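Local coordinates for tyrosine specific protein phosphatase (Trypanosoma cruzi, PDB 4AZ1) that probably removes phosphate groups from phosphotyrosine residues in proteins, as a member of the protein tyrosine phosphatase family, at residues I37-S42 with L55-T60; F90-A95 with R265-M270. All coordinates share one frame; numbering follows the deposited sequence.

Contact 1: I37-S42 with L55-T60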
loop_
_atom_site.group_PDB
_atom_site.type_symbol
_atom_site.label_atom_id
_atom_site.label_comp_id
_atom_site.label_asym_id
_atom_site.label_seq_id
_atom_site.Cartn_x
_atom_site.Cartn_y
_atom_site.Cartn_z
ATOM N N ILE A 37 -1.001 -9.804 28.303
ATOM C CA ILE A 37 -1.891 -9.691 27.151
ATOM C C ILE A 37 -1.277 -10.268 25.876
ATOM O O ILE A 37 -0.097 -10.033 25.589
ATOM C CB ILE A 37 -2.240 -8.218 26.894
ATOM C CG1 ILE A 37 -2.736 -7.574 28.188
ATOM C CG2 ILE A 37 -3.265 -8.091 25.779
ATOM C CD1 ILE A 37 -3.130 -6.126 28.039
ATOM N N SER A 38 -2.074 -11.015 25.111
ATOM C CA SER A 38 -1.629 -11.525 23.816
ATOM C C SER A 38 -1.657 -10.457 22.712
ATOM O O SER A 38 -2.665 -9.763 22.519
ATOM C CB SER A 38 -2.466 -12.731 23.387
ATOM O OG SER A 38 -1.996 -13.244 22.150
ATOM N N PHE A 39 -0.544 -10.344 21.990
ATOM C CA PHE A 39 -0.450 -9.493 20.811
ATOM C C PHE A 39 0.077 -10.292 19.629
ATOM O O PHE A 39 0.740 -9.738 18.747
ATOM C CB PHE A 39 0.500 -8.332 21.082
ATOM C CG PHE A 39 -0.002 -7.373 22.119
ATOM C CD1 PHE A 39 -0.904 -6.379 21.773
ATOM C CD2 PHE A 39 0.413 -7.474 23.448
ATOM C CE1 PHE A 39 -1.382 -5.467 22.737
ATOM C CE2 PHE A 39 -0.060 -6.583 24.411
ATOM C CZ PHE A 39 -0.960 -5.569 24.047
ATOM N N ALA A 40 -0.240 -11.590 19.615
ATOM C CA ALA A 40 0.322 -12.550 18.664
ATOM C C ALA A 40 0.348 -12.076 17.218
ATOM O O ALA A 40 1.414 -11.982 16.604
ATOM C CB ALA A 40 -0.416 -13.896 18.764
ATOM N N THR A 41 -0.826 -11.792 16.668
ATOM C CA THR A 41 -0.928 -11.425 15.258
ATOM C C THR A 41 -0.232 -10.108 14.964
ATOM O O THR A 41 0.454 -9.959 13.944
ATOM C CB THR A 41 -2.390 -11.347 14.812
ATOM O OG1 THR A 41 -3.009 -12.625 15.020
ATOM C CG2 THR A 41 -2.478 -10.974 13.331
ATOM N N SER A 42 -0.407 -9.152 15.866
ATOM C CA SER A 42 0.180 -7.841 15.694
ATOM C C SER A 42 1.706 -7.947 15.715
ATOM O O SER A 42 2.401 -7.244 14.966
ATOM C CB SER A 42 -0.319 -6.925 16.808
ATOM O OG SER A 42 0.064 -5.603 16.562
ATOM N N LEU A 55 1.046 -2.087 19.749
ATOM C CA LEU A 55 0.512 -3.314 19.172
ATOM C C LEU A 55 -0.981 -3.440 19.454
ATOM O O LEU A 55 -1.472 -2.922 20.458
ATOM C CB LEU A 55 1.246 -4.522 19.754
ATOM C CG LEU A 55 2.769 -4.535 19.627
ATOM C CD1 LEU A 55 3.347 -5.772 20.303
ATOM C CD2 LEU A 55 3.201 -4.473 18.166
ATOM N N ALA A 56 -1.695 -4.127 18.565
ATOM C CA ALA A 56 -3.141 -4.342 18.718
ATOM C C ALA A 56 -3.436 -5.625 19.498
ATOM O O ALA A 56 -2.905 -6.678 19.148
ATOM C CB ALA A 56 -3.791 -4.413 17.337
ATOM N N ASN A 57 -4.285 -5.548 20.528
ATOM C CA ASN A 57 -4.688 -6.747 21.283
ATOM C C ASN A 57 -5.285 -7.822 20.390
ATOM O O ASN A 57 -6.112 -7.522 19.530
ATOM C CB ASN A 57 -5.726 -6.425 22.368
ATOM C CG ASN A 57 -5.283 -5.318 23.299
ATOM O OD1 ASN A 57 -4.707 -4.315 22.873
ATOM N ND2 ASN A 57 -5.561 -5.493 24.582
ATOM N N GLU A 58 -4.887 -9.071 20.617
ATOM C CA GLU A 58 -5.371 -10.192 19.825
ATOM C C GLU A 58 -6.880 -10.379 19.968
ATOM O O GLU A 58 -7.587 -10.582 18.981
ATOM C CB GLU A 58 -4.659 -11.475 20.268
ATOM C CG GLU A 58 -4.906 -12.673 19.371
ATOM C CD GLU A 58 -4.328 -12.479 17.979
ATOM O OE1 GLU A 58 -3.268 -11.823 17.858
ATOM O OE2 GLU A 58 -4.929 -12.989 17.007
ATOM N N ALA A 59 -7.366 -10.305 21.203
ATOM C CA ALA A 59 -8.763 -10.615 21.510
ATOM C C ALA A 59 -9.770 -9.756 20.751
ATOM O O ALA A 59 -10.874 -10.209 20.461
ATOM C CB ALA A 59 -9.005 -10.498 23.002
ATOM N N THR A 60 -9.390 -8.515 20.450
ATOM C CA THR A 60 -10.289 -7.580 19.790
ATOM C C THR A 60 -9.712 -7.084 18.461
ATOM O O THR A 60 -10.159 -6.072 17.910
ATOM C CB THR A 60 -10.593 -6.378 20.702
ATOM O OG1 THR A 60 -9.374 -5.699 21.012
ATOM C CG2 THR A 60 -11.252 -6.837 21.998
HETATM O O HOH W 1 -5.415 -10.182 23.571
HETATM O O HOH W 2 -2.577 -9.098 17.883
#

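Contact 2: F90-A95 with R265-M270. With FMT (formic acid), chain H.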
loop_
_atom_site.group_PDB
_atom_site.type_symbol
_atom_site.label_atom_id
_atom_site.label_comp_id
_atom_site.label_asym_id
_atom_site.label_seq_id
_atom_site.Cartn_x
_atom_site.Cartn_y
_atom_site.Cartn_z
ATOM N N PHE A 90 -16.486 1.209 17.039
ATOM C CA PHE A 90 -15.415 1.915 16.370
ATOM C C PHE A 90 -14.294 0.953 16.044
ATOM O O PHE A 90 -14.136 -0.075 16.707
ATOM C CB PHE A 90 -14.920 3.044 17.272
ATOM C CG PHE A 90 -15.953 4.106 17.499
ATOM C CD1 PHE A 90 -16.877 3.990 18.539
ATOM C CD2 PHE A 90 -16.037 5.204 16.643
ATOM C CE1 PHE A 90 -17.851 4.967 18.734
ATOM C CE2 PHE A 90 -17.009 6.186 16.831
ATOM C CZ PHE A 90 -17.919 6.066 17.880
ATOM N N VAL A 91 -13.539 1.270 15.001
ATOM C CA VAL A 91 -12.267 0.607 14.779
ATOM C C VAL A 91 -11.176 1.627 15.054
ATOM O O VAL A 91 -10.996 2.589 14.296
ATOM C CB VAL A 91 -12.142 0.040 13.350
ATOM C CG1 VAL A 91 -10.778 -0.586 13.159
ATOM C CG2 VAL A 91 -13.229 -1.009 13.105
ATOM N N ALA A 92 -10.474 1.444 16.168
ATOM C CA ALA A 92 -9.358 2.325 16.494
ATOM C C ALA A 92 -8.106 1.699 15.894
ATOM O O ALA A 92 -7.775 0.558 16.212
ATOM C CB ALA A 92 -9.209 2.483 18.020
ATOM N N CYS A 93 -7.399 2.424 15.033
ATOM C CA CYS A 93 -6.234 1.821 14.394
ATOM C C CYS A 93 -5.186 2.856 14.096
ATOM O O CYS A 93 -5.442 4.055 14.221
ATOM C CB CYS A 93 -6.642 1.087 13.109
ATOM S SG CYS A 93 -7.399 2.175 11.878
ATOM N N GLN A 94 -3.994 2.396 13.733
ATOM C CA GLN A 94 -2.898 3.308 13.398
ATOM C C GLN A 94 -3.156 3.868 12.006
ATOM O O GLN A 94 -4.044 3.380 11.276
ATOM C CB GLN A 94 -1.567 2.539 13.377
ATOM C CG GLN A 94 -1.538 1.500 12.248
ATOM C CD GLN A 94 -0.202 0.782 12.095
ATOM O OE1 GLN A 94 0.698 0.903 12.932
ATOM N NE2 GLN A 94 -0.075 0.021 11.016
ATOM N N ALA A 95 -2.415 4.908 11.640
ATOM C CA ALA A 95 -2.353 5.337 10.243
ATOM C C ALA A 95 -1.521 4.262 9.533
ATOM O O ALA A 95 -0.360 4.032 9.898
ATOM C CB ALA A 95 -1.672 6.728 10.130
ATOM N N ARG A 265 -9.117 -1.765 27.901
ATOM C CA ARG A 265 -9.193 -3.224 27.929
ATOM C C ARG A 265 -9.314 -3.778 26.518
ATOM O O ARG A 265 -9.046 -4.957 26.281
ATOM C CB ARG A 265 -10.392 -3.711 28.755
ATOM C CG ARG A 265 -10.255 -3.553 30.260
ATOM C CD ARG A 265 -11.430 -4.219 30.999
ATOM N NE ARG A 265 -12.667 -3.431 30.939
ATOM C CZ ARG A 265 -13.010 -2.495 31.827
ATOM N NH1 ARG A 265 -12.213 -2.207 32.854
ATOM N NH2 ARG A 265 -14.155 -1.840 31.691
ATOM N N GLN A 266 -9.735 -2.933 25.583
ATOM C CA GLN A 266 -10.004 -3.407 24.227
ATOM C C GLN A 266 -8.889 -3.025 23.253
ATOM O O GLN A 266 -8.732 -3.641 22.203
ATOM C CB GLN A 266 -11.354 -2.871 23.746
ATOM C CG GLN A 266 -12.560 -3.372 24.537
ATOM C CD GLN A 266 -13.840 -2.683 24.101
ATOM O OE1 GLN A 266 -14.400 -2.995 23.050
ATOM N NE2 GLN A 266 -14.299 -1.724 24.900
ATOM N N ARG A 267 -8.125 -1.996 23.608
ATOM C CA ARG A 267 -6.929 -1.616 22.853
ATOM C C ARG A 267 -5.935 -0.981 23.820
ATOM O O ARG A 267 -6.140 0.140 24.289
ATOM C CB ARG A 267 -7.264 -0.631 21.723
ATOM C CG ARG A 267 -6.050 -0.204 20.873
ATOM C CD ARG A 267 -6.500 0.457 19.569
ATOM N NE ARG A 267 -5.408 1.097 18.824
ATOM C CZ ARG A 267 -4.642 0.489 17.919
ATOM N NH1 ARG A 267 -4.820 -0.804 17.652
ATOM N NH2 ARG A 267 -3.682 1.174 17.292
ATOM N N PHE A 268 -4.865 -1.709 24.116
ATOM C CA PHE A 268 -3.900 -1.285 25.125
ATOM C C PHE A 268 -3.418 0.146 24.911
ATOM O O PHE A 268 -2.987 0.507 23.814
ATOM C CB PHE A 268 -2.697 -2.225 25.123
ATOM C CG PHE A 268 -1.732 -1.952 26.227
ATOM C CD1 PHE A 268 -1.933 -2.508 27.484
ATOM C CD2 PHE A 268 -0.632 -1.117 26.021
ATOM C CE1 PHE A 268 -1.052 -2.249 28.525
ATOM C CE2 PHE A 268 0.252 -0.846 27.060
ATOM C CZ PHE A 268 0.038 -1.414 28.316
ATOM N N GLY A 269 -3.508 0.964 25.955
ATOM C CA GLY A 269 -2.896 2.282 25.919
ATOM C C GLY A 269 -3.790 3.398 25.414
ATOM O O GLY A 269 -3.319 4.533 25.276
ATOM N N MET A 270 -5.066 3.095 25.159
ATOM C CA MET A 270 -6.016 4.106 24.674
ATOM C C MET A 270 -6.002 5.364 25.556
ATOM O O MET A 270 -6.024 5.274 26.808
ATOM C CB MET A 270 -7.448 3.548 24.575
ATOM C CG MET A 270 -7.719 2.668 23.356
ATOM S SD MET A 270 -7.706 3.526 21.769
ATOM C CE MET A 270 -9.456 3.837 21.535
HETATM C C FMT H . -3.494 0.263 9.706
HETATM O O1 FMT H . -2.828 -0.676 10.166
HETATM O O2 FMT H . -4.497 0.764 10.237
#

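Contact 1: I37-S42 with L55-T60
The carboxylate of Glu58 bonds to Thr41 through both of its oxygens. OE1 accepts from backbone Thr41 N at 2.7 Å, on the syn side and 25° out of the carboxylate plane, while OE2 takes Thr41 OG1 on its syn lone pair at 2.8 Å. Glu58 CG lies anti to the backbone N (chi1 -170°) and the chain bends at chi2, turning the carboxylate toward the helix start. Because Phe39 holds the N-cap position, the negative group faces first-turn N-H groups, where the helix dipole would probably favour it. A water extends this grip, donating to Glu58 OE1 and Ala56 O and accepting from Ser42 N.

Two backbone N-H groups add links, one to a carbonyl and one to a side-chain hydroxyl. Glu58 N reaches Ser38 O at 3.0 Å, nearly straight, and Ala56 N donates to Ser42 OG at 3.0 Å; that hydroxyl is also hydrogen-bonded to Tyr76 OH. The 12 residues enclosed between the segments include Lys48, Asn49 and Arg50 of the family's KNRY motif, in the region that forms the phosphotyrosine-recognition loop in relatives such as PTP1B.

Packing around the Phe39 ring is mixed. Its CD1 makes an apolar contact with Leu55 CB at 3.5 Å, and Ala56 O sits at the ring edge, 3.3 Å from Phe39 CD1. Asn57 runs alongside, its amide plane 68° from the ring, with OD1 engaged by Phe268 N and ND2 against Ile37 CG2 (3.7 Å).

Contact 2: F90-A95 with R265-M270
Arg267 meets Ala92 beside the phosphate-binding loop of the HC(X)5R signature, joining strand 90-93 of the central sheet to the turn that follows helix 255-266. With CG anti to the backbone N (chi1 -179°) and the chain extended from CG to NE, the arginine reaches the strand, and its CD rests 3.7 Å from Ala92 CB. One face of the guanidinium is turned to the strand's backbone: Ala92 O stands 3.3 Å above its plane and Cys93 CA 3.9 Å above the same face, both offset toward the rim. No hydrogen bond joins the two segments, so the direct contact is van der Waals packing, with a probable electrostatic attraction between Ala92 O and the guanidinium.

Met270 supplies a second apolar touch. Its chain bends at chi2 and chi3, and CE comes to 3.8 Å from Ala92 CB, a methyl that also packs on Thr233 and Ile237 of helix 232-247. Arg267 and Met270 are the first and last residues of one type II beta turn, closed by Met270 N to Arg267 O at 3.3 Å.

On the strand side, Gln94 NE2 donates to O1 of a formic acid molecule, probably from the crystallisation liquor, at 3.0 Å, and also bonds Lys48 O.

The guanidinium's donors are spent on the signature loop, on Asn80 of strand 79-82 and on Asn78 just before it: NE on Gly229 O, NH2 on Ala228 O, NH1 on both asparagine OD1 atoms. Made through all three nitrogens of a buried group, these bonds probably help hold the loop's backbone in place, a second-shell role consistent with that of the equivalent arginine in PTP1B.

How the contacts relate
Contact 1 closes before contact 2 opens, so the two are in series along the chain, with centres about 11 Å apart. Contact 1 is partly buried, about 18 Å from the centre of the chain; contact 2 is buried at about 8 Å. They touch directly: besides the bond from Asn57 to the turn of contact 2, Ala56 CB packs on Arg267 NH1 at 3.8 Å. Asn80 of strand 79-82 serves both, bonding Thr60 by its side chain and Ala92 by its backbone. Gln94 reaches Lys48 and Arg50, within the loop that contact 1 spans. The probable recognition loop and the phosphate-binding loop are thus linked by a chain of contacts, which probably helps keep them in a fixed relation.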